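Long-range contacts in endoglucanase EG-II (Hypocrea jecorina, PDB 3QR3), which hydrolyses internal beta-1,4-glucosidic bonds of cellulose, using a TIM-barrel catalytic domain of glycoside hydrolase family 5: residues A[9-14]-A[291-296]; A[30-35]-A[43-48]; A[3-8]-A[56-61]; A[263-268]-A[303-308]. All blocks are in the same frame, centred on the assembly; numbering follows the deposited sequence.

Contact 1: A[9-14]-A[291-296]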
loop_
_atom_site.group_PDB
_atom_site.type_symbol
_atom_site.label_atom_id
_atom_site.label_comp_id
_atom_site.label_asym_id
_atom_site.label_seq_id
_atom_site.Cartn_x
_atom_site.Cartn_y
_atom_site.Cartn_z
ATOM N N ASN A 9 -3.502 -3.883 -5.133
ATOM C CA ASN A 9 -2.078 -3.671 -5.333
ATOM C C ASN A 9 -1.660 -4.166 -6.711
ATOM O O ASN A 9 -1.955 -5.304 -7.065
ATOM C CB ASN A 9 -1.311 -4.457 -4.285
ATOM C CG ASN A 9 -1.278 -3.752 -2.945
ATOM O OD1 ASN A 9 -0.331 -3.039 -2.654
ATOM N ND2 ASN A 9 -2.310 -3.950 -2.132
ATOM N N ILE A 10 -1.002 -3.299 -7.481
ATOM C CA ILE A 10 -0.468 -3.637 -8.802
ATOM C C ILE A 10 1.034 -3.812 -8.634
ATOM O O ILE A 10 1.794 -2.859 -8.760
ATOM C CB ILE A 10 -0.746 -2.502 -9.813
ATOM C CG1 ILE A 10 -2.231 -2.113 -9.774
ATOM C CG2 ILE A 10 -0.319 -2.913 -11.231
ATOM C CD1 ILE A 10 -3.168 -3.211 -10.292
ATOM N N ALA A 11 1.446 -5.034 -8.314
ATOM C CA ALA A 11 2.815 -5.308 -7.874
ATOM C C ALA A 11 3.788 -5.579 -9.030
ATOM O O ALA A 11 3.374 -5.822 -10.163
ATOM C CB ALA A 11 2.821 -6.481 -6.878
ATOM N N GLY A 12 5.084 -5.555 -8.726
ATOM C CA GLY A 12 6.106 -5.848 -9.716
ATOM C C GLY A 12 7.352 -4.986 -9.593
ATOM O O GLY A 12 8.485 -5.495 -9.685
ATOM N N PHE A 13 7.169 -3.683 -9.381
ATOM C CA PHE A 13 8.321 -2.804 -9.144
ATOM C C PHE A 13 9.001 -3.187 -7.822
ATOM O O PHE A 13 10.107 -2.720 -7.506
ATOM C CB PHE A 13 7.922 -1.324 -9.135
ATOM C CG PHE A 13 7.892 -0.673 -10.510
ATOM C CD1 PHE A 13 9.061 -0.292 -11.140
ATOM C CD2 PHE A 13 6.685 -0.398 -11.135
ATOM C CE1 PHE A 13 9.034 0.328 -12.387
ATOM C CE2 PHE A 13 6.646 0.214 -12.383
ATOM C CZ PHE A 13 7.833 0.573 -13.011
ATOM N N ASP A 14 8.345 -4.056 -7.061
ATOM C CA ASP A 14 8.877 -4.496 -5.777
ATOM C C ASP A 14 9.393 -5.931 -5.801
ATOM O O ASP A 14 9.866 -6.438 -4.781
ATOM C CB ASP A 14 7.785 -4.412 -4.719
ATOM C CG ASP A 14 6.597 -5.267 -5.072
ATOM O OD1 ASP A 14 6.192 -5.231 -6.252
ATOM O OD2 ASP A 14 6.083 -5.984 -4.192
ATOM N N VAL A 291 -7.554 -2.338 0.068
ATOM C CA VAL A 291 -6.776 -2.631 -1.135
ATOM C C VAL A 291 -6.313 -4.087 -1.135
ATOM O O VAL A 291 -5.578 -4.510 -0.252
ATOM C CB VAL A 291 -5.539 -1.709 -1.250
ATOM C CG1 VAL A 291 -4.897 -1.843 -2.628
ATOM C CG2 VAL A 291 -5.925 -0.252 -0.985
ATOM N N GLY A 292 -6.739 -4.851 -2.130
ATOM C CA GLY A 292 -6.432 -6.272 -2.178
ATOM C C GLY A 292 -5.002 -6.538 -2.605
ATOM O O GLY A 292 -4.412 -5.736 -3.330
ATOM N N TRP A 293 -4.445 -7.655 -2.136
ATOM C CA TRP A 293 -3.129 -8.143 -2.571
ATOM C C TRP A 293 -3.291 -9.545 -3.177
ATOM O O TRP A 293 -3.782 -10.450 -2.504
ATOM C CB TRP A 293 -2.157 -8.213 -1.379
ATOM C CG TRP A 293 -0.752 -8.642 -1.774
ATOM C CD1 TRP A 293 -0.292 -9.925 -1.906
ATOM C CD2 TRP A 293 0.357 -7.785 -2.093
ATOM N NE1 TRP A 293 1.029 -9.918 -2.291
ATOM C CE2 TRP A 293 1.453 -8.621 -2.414
ATOM C CE3 TRP A 293 0.527 -6.396 -2.149
ATOM C CZ2 TRP A 293 2.704 -8.113 -2.780
ATOM C CZ3 TRP A 293 1.773 -5.890 -2.498
ATOM C CH2 TRP A 293 2.846 -6.750 -2.817
ATOM N N GLY A 294 -2.885 -9.741 -4.434
ATOM C CA GLY A 294 -2.243 -8.720 -5.246
ATOM C C GLY A 294 -2.368 -9.040 -6.730
ATOM O O GLY A 294 -2.514 -10.202 -7.119
ATOM N N ALA A 295 -2.335 -8.002 -7.562
ATOM C CA ALA A 295 -2.389 -8.175 -9.012
ATOM C C ALA A 295 -1.106 -7.596 -9.620
ATOM O O ALA A 295 -0.050 -7.635 -8.986
ATOM C CB ALA A 295 -3.643 -7.504 -9.596
ATOM N N GLY A 296 -1.191 -7.042 -10.826
ATOM C CA GLY A 296 -0.005 -6.530 -11.487
ATOM C C GLY A 296 0.764 -7.704 -12.080
ATOM O O GLY A 296 0.217 -8.458 -12.887
#

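Contact 2: A[30-35]-A[43-48]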
loop_
_atom_site.group_PDB
_atom_site.type_symbol
_atom_site.label_atom_id
_atom_site.label_comp_id
_atom_site.label_asym_id
_atom_site.label_seq_id
_atom_site.Cartn_x
_atom_site.Cartn_y
_atom_site.Cartn_z
ATOM N N PRO A 30 8.423 -5.101 -13.468
ATOM C CA PRO A 30 7.368 -4.084 -13.372
ATOM C C PRO A 30 6.180 -4.402 -14.267
ATOM O O PRO A 30 6.362 -4.948 -15.360
ATOM C CB PRO A 30 8.077 -2.798 -13.823
ATOM C CG PRO A 30 9.575 -3.089 -13.620
ATOM C CD PRO A 30 9.682 -4.545 -13.991
ATOM N N PRO A 31 4.962 -4.083 -13.795
ATOM C CA PRO A 31 3.726 -4.311 -14.552
ATOM C C PRO A 31 3.455 -3.193 -15.570
ATOM O O PRO A 31 2.375 -2.602 -15.577
ATOM C CB PRO A 31 2.646 -4.308 -13.457
ATOM C CG PRO A 31 3.192 -3.393 -12.395
ATOM C CD PRO A 31 4.710 -3.464 -12.477
ATOM N N LEU A 32 4.450 -2.900 -16.399
ATOM C CA LEU A 32 4.281 -2.010 -17.541
ATOM C C LEU A 32 4.554 -2.845 -18.786
ATOM O O LEU A 32 5.664 -3.372 -18.958
ATOM C CB LEU A 32 5.262 -0.846 -17.487
ATOM C CG LEU A 32 4.966 0.242 -16.467
ATOM C CD1 LEU A 32 6.151 1.184 -16.346
ATOM C CD2 LEU A 32 3.695 1.009 -16.859
ATOM N N LYS A 33 3.546 -2.970 -19.638
ATOM C CA LYS A 33 3.606 -3.908 -20.756
ATOM C C LYS A 33 4.876 -3.756 -21.590
ATOM O O LYS A 33 5.532 -4.748 -21.909
ATOM C CB LYS A 33 2.366 -3.787 -21.638
ATOM C CG LYS A 33 2.255 -4.897 -22.677
ATOM C CD LYS A 33 0.910 -4.870 -23.381
ATOM C CE LYS A 33 0.793 -6.000 -24.403
ATOM N NZ LYS A 33 -0.538 -5.965 -25.081
ATOM N N ASN A 34 5.225 -2.519 -21.936
ATOM C CA ASN A 34 6.386 -2.285 -22.792
ATOM C C ASN A 34 7.577 -1.732 -22.015
ATOM O O ASN A 34 8.279 -0.843 -22.493
ATOM C CB ASN A 34 6.037 -1.361 -23.967
ATOM C CG ASN A 34 6.976 -1.552 -25.163
ATOM O OD1 ASN A 34 7.410 -2.664 -25.452
ATOM N ND2 ASN A 34 7.289 -0.460 -25.860
ATOM N N PHE A 35 7.804 -2.274 -20.824
ATOM C CA PHE A 35 8.911 -1.850 -19.956
ATOM C C PHE A 35 10.299 -1.974 -20.607
ATOM O O PHE A 35 11.196 -1.178 -20.320
ATOM C CB PHE A 35 8.901 -2.659 -18.655
ATOM C CG PHE A 35 9.972 -2.251 -17.672
ATOM C CD1 PHE A 35 9.823 -1.116 -16.899
ATOM C CD2 PHE A 35 11.125 -3.015 -17.520
ATOM C CE1 PHE A 35 10.803 -0.738 -15.991
ATOM C CE2 PHE A 35 12.111 -2.647 -16.616
ATOM C CZ PHE A 35 11.945 -1.506 -15.850
ATOM N N ASP A 43 0.652 -6.351 -17.930
ATOM C CA ASP A 43 -0.046 -5.155 -18.380
ATOM C C ASP A 43 -0.801 -4.491 -17.224
ATOM O O ASP A 43 -2.027 -4.543 -17.150
ATOM C CB ASP A 43 -1.006 -5.517 -19.518
ATOM C CG ASP A 43 -1.649 -4.299 -20.161
ATOM O OD1 ASP A 43 -1.272 -3.168 -19.818
ATOM O OD2 ASP A 43 -2.540 -4.473 -21.017
ATOM N N GLY A 44 -0.055 -3.873 -16.320
ATOM C CA GLY A 44 -0.641 -3.260 -15.139
ATOM C C GLY A 44 -1.635 -2.161 -15.457
ATOM O O GLY A 44 -2.648 -2.011 -14.782
ATOM N N ILE A 45 -1.351 -1.384 -16.489
ATOM C CA ILE A 45 -2.213 -0.271 -16.835
ATOM C C ILE A 45 -3.522 -0.774 -17.425
ATOM O O ILE A 45 -4.587 -0.261 -17.102
ATOM C CB ILE A 45 -1.518 0.707 -17.789
ATOM C CG1 ILE A 45 -0.334 1.359 -17.064
ATOM C CG2 ILE A 45 -2.508 1.753 -18.270
ATOM C CD1 ILE A 45 0.327 2.487 -17.819
ATOM N N GLY A 46 -3.434 -1.789 -18.281
ATOM C CA GLY A 46 -4.614 -2.454 -18.797
ATOM C C GLY A 46 -5.429 -3.095 -17.686
ATOM O O GLY A 46 -6.657 -3.082 -17.730
ATOM N N GLN A 47 -4.752 -3.661 -16.688
ATOM C CA GLN A 47 -5.464 -4.230 -15.543
ATOM C C GLN A 47 -6.230 -3.136 -14.808
ATOM O O GLN A 47 -7.428 -3.274 -14.535
ATOM C CB GLN A 47 -4.508 -4.920 -14.566
ATOM C CG GLN A 47 -3.965 -6.256 -15.026
ATOM C CD GLN A 47 -2.895 -6.787 -14.091
ATOM O OE1 GLN A 47 -2.976 -6.601 -12.873
ATOM N NE2 GLN A 47 -1.882 -7.441 -14.651
ATOM N N MET A 48 -5.542 -2.049 -14.485
ATOM C CA MET A 48 -6.186 -0.943 -13.767
ATOM C C MET A 48 -7.422 -0.423 -14.510
ATOM O O MET A 48 -8.444 -0.125 -13.897
ATOM C CB MET A 48 -5.197 0.196 -13.510
ATOM C CG MET A 48 -4.140 -0.128 -12.450
ATOM S SD MET A 48 -3.172 1.314 -11.956
ATOM C CE MET A 48 -2.190 1.581 -13.431
HETATM O O HOH W 1 0.870 -1.819 -18.916
#

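Contact 3: A[3-8]-A[56-61]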
loop_
_atom_site.group_PDB
_atom_site.type_symbol
_atom_site.label_atom_id
_atom_site.label_comp_id
_atom_site.label_asym_id
_atom_site.label_seq_id
_atom_site.Cartn_x
_atom_site.Cartn_y
_atom_site.Cartn_z
ATOM N N VAL A 3 -16.940 2.077 2.158
ATOM C CA VAL A 3 -15.706 2.835 2.266
ATOM C C VAL A 3 -15.474 3.592 0.972
ATOM O O VAL A 3 -15.918 3.180 -0.099
ATOM C CB VAL A 3 -14.498 1.933 2.555
ATOM C CG1 VAL A 3 -14.681 1.220 3.898
ATOM C CG2 VAL A 3 -14.308 0.919 1.417
ATOM N N ARG A 4 -14.774 4.706 1.064
ATOM C CA ARG A 4 -14.559 5.524 -0.119
ATOM C C ARG A 4 -13.712 4.830 -1.196
ATOM O O ARG A 4 -14.020 4.906 -2.386
ATOM C CB ARG A 4 -13.930 6.849 0.296
ATOM C CG ARG A 4 -13.725 7.818 -0.835
ATOM C CD ARG A 4 -13.270 9.172 -0.327
ATOM N NE ARG A 4 -12.861 10.000 -1.451
ATOM C CZ ARG A 4 -12.194 11.136 -1.342
ATOM N NH1 ARG A 4 -11.853 11.596 -0.143
ATOM N NH2 ARG A 4 -11.874 11.807 -2.439
ATOM N N PHE A 5 -12.654 4.141 -0.775
ATOM C CA PHE A 5 -11.698 3.581 -1.713
ATOM C C PHE A 5 -11.677 2.057 -1.709
ATOM O O PHE A 5 -11.594 1.419 -0.662
ATOM C CB PHE A 5 -10.304 4.147 -1.438
ATOM C CG PHE A 5 -10.220 5.639 -1.584
ATOM C CD1 PHE A 5 -10.522 6.244 -2.797
ATOM C CD2 PHE A 5 -9.824 6.436 -0.524
ATOM C CE1 PHE A 5 -10.444 7.606 -2.945
ATOM C CE2 PHE A 5 -9.741 7.811 -0.663
ATOM C CZ PHE A 5 -10.051 8.397 -1.873
ATOM N N ALA A 6 -11.791 1.486 -2.902
ATOM C CA ALA A 6 -11.706 0.049 -3.095
ATOM C C ALA A 6 -10.761 -0.144 -4.256
ATOM O O ALA A 6 -10.904 0.524 -5.280
ATOM C CB ALA A 6 -13.069 -0.533 -3.446
ATOM N N GLY A 7 -9.783 -1.027 -4.095
ATOM C CA GLY A 7 -8.851 -1.288 -5.172
ATOM C C GLY A 7 -7.916 -2.432 -4.870
ATOM O O GLY A 7 -8.202 -3.286 -4.019
ATOM N N VAL A 8 -6.786 -2.442 -5.570
ATOM C CA VAL A 8 -5.858 -3.557 -5.496
ATOM C C VAL A 8 -4.419 -3.079 -5.646
ATOM O O VAL A 8 -4.150 -2.002 -6.186
ATOM C CB VAL A 8 -6.134 -4.593 -6.595
ATOM C CG1 VAL A 8 -7.606 -5.014 -6.589
ATOM C CG2 VAL A 8 -5.757 -4.012 -7.934
ATOM N N GLY A 56 -15.549 -1.025 -10.540
ATOM C CA GLY A 56 -15.866 0.109 -9.691
ATOM C C GLY A 56 -14.774 0.494 -8.707
ATOM O O GLY A 56 -15.049 1.088 -7.660
ATOM N N MET A 57 -13.531 0.172 -9.040
ATOM C CA MET A 57 -12.419 0.477 -8.148
ATOM C C MET A 57 -11.913 1.900 -8.308
ATOM O O MET A 57 -11.921 2.459 -9.407
ATOM C CB MET A 57 -11.292 -0.529 -8.350
ATOM C CG MET A 57 -11.660 -1.886 -7.798
ATOM S SD MET A 57 -10.404 -3.114 -8.113
ATOM C CE MET A 57 -11.208 -4.530 -7.356
ATOM N N THR A 58 -11.456 2.476 -7.203
ATOM C CA THR A 58 -11.094 3.893 -7.178
ATOM C C THR A 58 -9.705 4.163 -6.601
ATOM O O THR A 58 -9.266 5.316 -6.508
ATOM C CB THR A 58 -12.114 4.672 -6.356
ATOM O OG1 THR A 58 -12.360 3.955 -5.138
ATOM C CG2 THR A 58 -13.426 4.795 -7.127
ATOM N N ILE A 59 -9.000 3.110 -6.212
ATOM C CA ILE A 59 -7.644 3.289 -5.712
ATOM C C ILE A 59 -6.737 2.132 -6.135
ATOM O O ILE A 59 -7.187 0.997 -6.272
ATOM C CB ILE A 59 -7.644 3.459 -4.178
ATOM C CG1 ILE A 59 -6.290 3.984 -3.681
ATOM C CG2 ILE A 59 -8.037 2.146 -3.493
ATOM C CD1 ILE A 59 -6.358 4.682 -2.337
ATOM N N PHE A 60 -5.469 2.436 -6.383
ATOM C CA PHE A 60 -4.458 1.397 -6.594
ATOM C C PHE A 60 -3.222 1.719 -5.787
ATOM O O PHE A 60 -2.904 2.880 -5.560
ATOM C CB PHE A 60 -4.127 1.240 -8.081
ATOM C CG PHE A 60 -5.330 0.893 -8.896
ATOM C CD1 PHE A 60 -5.846 -0.384 -8.864
ATOM C CD2 PHE A 60 -5.985 1.863 -9.629
ATOM C CE1 PHE A 60 -6.992 -0.714 -9.578
ATOM C CE2 PHE A 60 -7.123 1.548 -10.355
ATOM C CZ PHE A 60 -7.628 0.255 -10.325
ATOM N N ARG A 61 -2.548 0.675 -5.331
ATOM C CA ARG A 61 -1.312 0.828 -4.595
ATOM C C ARG A 61 -0.203 0.285 -5.477
ATOM O O ARG A 61 -0.343 -0.794 -6.070
ATOM C CB ARG A 61 -1.399 0.036 -3.297
ATOM C CG ARG A 61 -0.208 0.171 -2.366
ATOM C CD ARG A 61 -0.659 -0.241 -0.980
ATOM N NE ARG A 61 0.373 -0.239 0.058
ATOM C CZ ARG A 61 1.125 -1.286 0.371
ATOM N NH1 ARG A 61 1.029 -2.424 -0.320
ATOM N NH2 ARG A 61 1.996 -1.185 1.363
#

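Contact 4: A[263-268]-A[303-308]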
loop_
_atom_site.group_PDB
_atom_site.type_symbol
_atom_site.label_atom_id
_atom_site.label_comp_id
_atom_site.label_asym_id
_atom_site.label_seq_id
_atom_site.Cartn_x
_atom_site.Cartn_y
_atom_site.Cartn_z
ATOM N N GLY A 263 -6.645 -13.241 0.086
ATOM C CA GLY A 263 -6.746 -14.646 0.417
ATOM C C GLY A 263 -6.802 -15.498 -0.834
ATOM O O GLY A 263 -6.796 -14.982 -1.956
ATOM N N GLY A 264 -6.856 -16.810 -0.648
ATOM C CA GLY A 264 -6.958 -17.708 -1.779
ATOM C C GLY A 264 -8.262 -17.510 -2.532
ATOM O O GLY A 264 -9.225 -16.942 -2.008
ATOM N N ASN A 265 -8.297 -17.971 -3.778
ATOM C CA ASN A 265 -9.534 -17.941 -4.541
ATOM C C ASN A 265 -10.329 -19.214 -4.255
ATOM O O ASN A 265 -10.495 -20.062 -5.122
ATOM C CB ASN A 265 -9.232 -17.789 -6.027
ATOM C CG ASN A 265 -8.630 -16.442 -6.349
ATOM O OD1 ASN A 265 -9.310 -15.417 -6.268
ATOM N ND2 ASN A 265 -7.342 -16.428 -6.690
ATOM N N VAL A 266 -10.783 -19.336 -3.012
ATOM C CA VAL A 266 -11.439 -20.534 -2.506
ATOM C C VAL A 266 -12.614 -20.135 -1.607
ATOM O O VAL A 266 -12.682 -18.997 -1.122
ATOM C CB VAL A 266 -10.458 -21.401 -1.690
ATOM C CG1 VAL A 266 -9.347 -21.931 -2.578
ATOM C CG2 VAL A 266 -9.876 -20.594 -0.527
ATOM N N GLN A 267 -13.524 -21.079 -1.372
ATOM C CA GLN A 267 -14.766 -20.797 -0.645
ATOM C C GLN A 267 -14.559 -20.179 0.738
ATOM O O GLN A 267 -15.272 -19.243 1.111
ATOM C CB GLN A 267 -15.615 -22.065 -0.518
ATOM C CG GLN A 267 -17.017 -21.805 0.016
ATOM C CD GLN A 267 -17.816 -20.865 -0.876
ATOM O OE1 GLN A 267 -17.781 -20.977 -2.102
ATOM N NE2 GLN A 267 -18.541 -19.935 -0.263
ATOM N N SER A 268 -13.604 -20.698 1.509
ATOM C CA SER A 268 -13.350 -20.160 2.853
ATOM C C SER A 268 -13.064 -18.658 2.839
ATOM O O SER A 268 -13.513 -17.923 3.722
ATOM C CB SER A 268 -12.204 -20.906 3.546
ATOM O OG SER A 268 -10.972 -20.717 2.869
ATOM N N VAL A 303 -0.567 -17.754 -5.050
ATOM C CA VAL A 303 -1.602 -18.209 -4.124
ATOM C C VAL A 303 -2.631 -17.128 -3.773
ATOM O O VAL A 303 -3.802 -17.432 -3.555
ATOM C CB VAL A 303 -1.009 -18.803 -2.829
ATOM C CG1 VAL A 303 -0.123 -17.779 -2.124
ATOM C CG2 VAL A 303 -2.137 -19.282 -1.906
ATOM N N LEU A 304 -2.209 -15.869 -3.723
ATOM C CA LEU A 304 -3.159 -14.788 -3.472
ATOM C C LEU A 304 -3.438 -13.954 -4.716
ATOM O O LEU A 304 -3.682 -12.746 -4.618
ATOM C CB LEU A 304 -2.691 -13.880 -2.324
ATOM C CG LEU A 304 -3.433 -14.059 -0.997
ATOM C CD1 LEU A 304 -3.260 -15.477 -0.468
ATOM C CD2 LEU A 304 -2.966 -13.031 0.039
ATOM N N THR A 305 -3.408 -14.585 -5.888
ATOM C CA THR A 305 -3.533 -13.811 -7.113
ATOM C C THR A 305 -4.893 -13.111 -7.208
ATOM O O THR A 305 -5.936 -13.699 -6.894
ATOM C CB THR A 305 -3.257 -14.649 -8.393
ATOM O OG1 THR A 305 -3.382 -13.804 -9.542
ATOM C CG2 THR A 305 -4.234 -15.820 -8.527
ATOM N N GLU A 306 -4.861 -11.847 -7.627
ATOM C CA GLU A 306 -6.063 -11.083 -7.940
ATOM C C GLU A 306 -5.964 -10.548 -9.363
ATOM O O GLU A 306 -6.753 -9.703 -9.768
ATOM C CB GLU A 306 -6.234 -9.923 -6.954
ATOM C CG GLU A 306 -6.406 -10.379 -5.516
ATOM C CD GLU A 306 -6.596 -9.224 -4.557
ATOM O OE1 GLU A 306 -6.574 -8.062 -5.013
ATOM O OE2 GLU A 306 -6.771 -9.477 -3.346
ATOM N N THR A 307 -4.988 -11.052 -10.120
ATOM C CA THR A 307 -4.761 -10.585 -11.488
ATOM C C THR A 307 -5.860 -11.093 -12.406
ATOM O O THR A 307 -6.113 -12.295 -12.467
ATOM C CB THR A 307 -3.411 -11.076 -12.027
ATOM O OG1 THR A 307 -2.368 -10.687 -11.126
ATOM C CG2 THR A 307 -3.124 -10.492 -13.393
ATOM N N PRO A 308 -6.517 -10.179 -13.130
ATOM C CA PRO A 308 -7.551 -10.620 -14.071
ATOM C C PRO A 308 -6.897 -11.269 -15.288
ATOM O O PRO A 308 -5.716 -11.037 -15.549
ATOM C CB PRO A 308 -8.232 -9.314 -14.480
ATOM C CG PRO A 308 -7.177 -8.267 -14.325
ATOM C CD PRO A 308 -6.284 -8.724 -13.187
HETATM O O HOH W 2 -6.976 -13.555 -4.417
HETATM O O HOH W 3 -6.066 -11.801 -2.617
HETATM O O HOH W 4 -5.671 -19.298 -4.563
#

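Contact 1: A[9-14]-A[291-296]
The barrel closes where strand 5-11, the first of its eight, lies parallel beside strand 287-296, the last, and the tightest packing centres on Asn9. Asn9 N binds Gly292 O nearly along the carbonyl axis at 2.7 Å. The side-chain amide bends back to the same oxygen, Asn9 ND2 to Gly292 O being 3.0 Å, but this second donor stands above the carbonyl plane. The ladder continues through Ala295 N to Asn9 O, 2.8 Å, and Ala11 N to Ala295 O, 3.1 Å. Asn9 is held from outside too, OD1 accepting from Arg61 NH1 and ND2 donating to Thr259 O. Gly296 packs so closely that a beta carbon there would collide with Ala11 N and Ile10 C.

Trp293 forms the partly exposed side, held by edge contacts, not a ladder of bonds. A cis peptide joins it to Gly294, and its ring, CG anti to the backbone N (chi1 -177°), brings its edge back to the first strand. Asn9 CG meets the ring edge, 3.3 Å from Trp293 CE3, with amide and ring planes 59° apart. Farther along that edge, Asp14 OD2 approaches Trp293 CH2 in the ring plane, tip to tip, at 3.6 Å, the carboxylate almost perpendicular to it. The indole NE1 pairs with Tyr302 OH, and a sulfate, probably from the crystallisation liquor, comes within about 3 Å at nearest atoms.

Outward, Ile10 packs on Met48 and Ala295 on Gln47, both of helix 44-55; inward, Asn9 and Trp293 touch Pro63 of strand 59-64 and Glu260 of strand 256-261.

Contact 2: A[30-35]-A[43-48]
A helix N-cap lies at the heart of this contact, in the first beta-alpha unit of the TIM barrel: the loop that follows strand 5-11 folds back against the start of helix 44-55. Asp43 is the cap. With CG anti to its backbone N (chi1 -173°), its carboxylate curls over the first turn and Asp43 OD1 accepts from Gly46 N at 3.0 Å, met from above the carboxylate plane. Pro31, centre of an inverse gamma turn, presents its carbonyl to the same helix end, Gly44 N lying 2.8 Å from Pro31 O in a rather bent bond. Gly44 suits so close an approach, since a beta carbon would run into that oxygen.

Lys33 is extended beyond CG and crosses Asp43 obliquely; Lys33 NZ remains 4.8 Å from Asp43 OD2, so the opposite charges probably attract, though their atoms are not in contact. Replacing Asp43, for instance by an alanine here, would probably weaken the start of the helix, since the bond to Gly46 N and the anchor for a water that bridges to the loop would both go.

On the far side of that water from Asp43, Leu32 and Ile45 meet obliquely, Leu32 CD2 lying 3.8 Å from Ile45 CD1. The water itself ties loop to helix: it donates to Asp43 OD1 at 2.7 Å and accepts from Lys33 N at 3.0 Å, with a weak third bond from Ile45 N.

Contact 3: A[3-8]-A[56-61]
Ala6 O is the best-held polar atom here, gripped by two backbone donors: Thr58 N at 2.8 Å, nearly along the carbonyl axis, and Ile59 N in a weaker bond at 3.3 Å. It pins the start of strand 59-64 to strand 5-11, its parallel neighbour, across a beta-alpha-beta crossover through helix 44-55. The two short strand segments are splayed by 41°. Farther along, Arg61 N reaches Val8 O at 3.2 Å from above the carbonyl plane. Between these bonds Gly7 brings its CA to 3.0 Å from Ile59 O in a nearly straight CA-H...O contact, an approach that a beta carbon would obstruct.

Side chains fill both faces. Val8 and Phe60 run side by side toward the helix layer, Val8 CG2 lying in the plane of the Phe60 ring at its edge, 3.7 Å from Phe60 CD1. Met57, extended beyond CG, crosses Val8 at about a right angle with SD 3.7 Å from Val8 CG1. An alanine here would remove SD and CE, with their contacts to Val8 CG1, and would probably loosen the packing against Val8 and Phe51. On the other face Phe5 CB rests on Ile59 CG2, at 3.7 Å.

The chemistry implies that apolar packing and backbone bonds of uneven strength hold the strands, while Arg61 spends its guanidinium outside, on a salt bridge with Glu260 and hydrogen bonds to Asn9 and Asn148.

Contact 4: A[263-268]-A[303-308]
Asn265 and Thr305 cross at about a right angle, and the amide of the first is aimed at the backbone of the second. Asn265 CG lies beside its own backbone N (chi1 -67°), which sends ND2 to Thr305 O at 3.1 Å; the bond is straight, lies in the carbonyl plane and nearly in the amide plane as well. The other end of that amide is fixed too, OD1 accepting from Thr318 OG1 and Leu320 N, so its flip is settled. Thr305 turns its OG1 away from Asn265, anti to its own backbone N, where it accepts from Thr307 N at 3.2 Å in an ST turn and also pairs with Asp299 O.

Leu304 lies over the backbone of Gly263, its CG 3.5 Å from Gly263 N, with chi1 at -105°, well away from a staggered value. Water completes the joint: one molecule accepts from Asn265 N at 3.0 Å and donates to Val303 O at 2.8 Å.

One loop leads from strand 256-261 into helix 267-281, with Val266 at its N-cap, and the other follows strand 287-296. Following the seventh and eighth strands, both lie at the C-terminal rim of the TIM barrel, the side on which such enzymes bind substrate.

Contacts 1 and 3 are the buried core pair: both use strand 5-11, joining it to strands 287-296 and 59-64 respectively, and Arg61 NH1 bound to Asn9 OD1 ties them together. Backbone bonds join the strands in both, with the Asn9 amide added in contact 1 and apolar packing in contact 3. Contacts 2 and 4, centred about 18 Å from the chain centre, join loops and a helix start with ordered water; contact 2 is partly buried, contact 4 mostly buried despite its loops. Contact 1 is the hub. Gly296 N binds Gln47 OE1 of contact 2, while Gly294 exchanges backbone bonds with Leu304 and Glu306 of contact 4. Contact 2 lies within the crossover whose strands meet in contact 3.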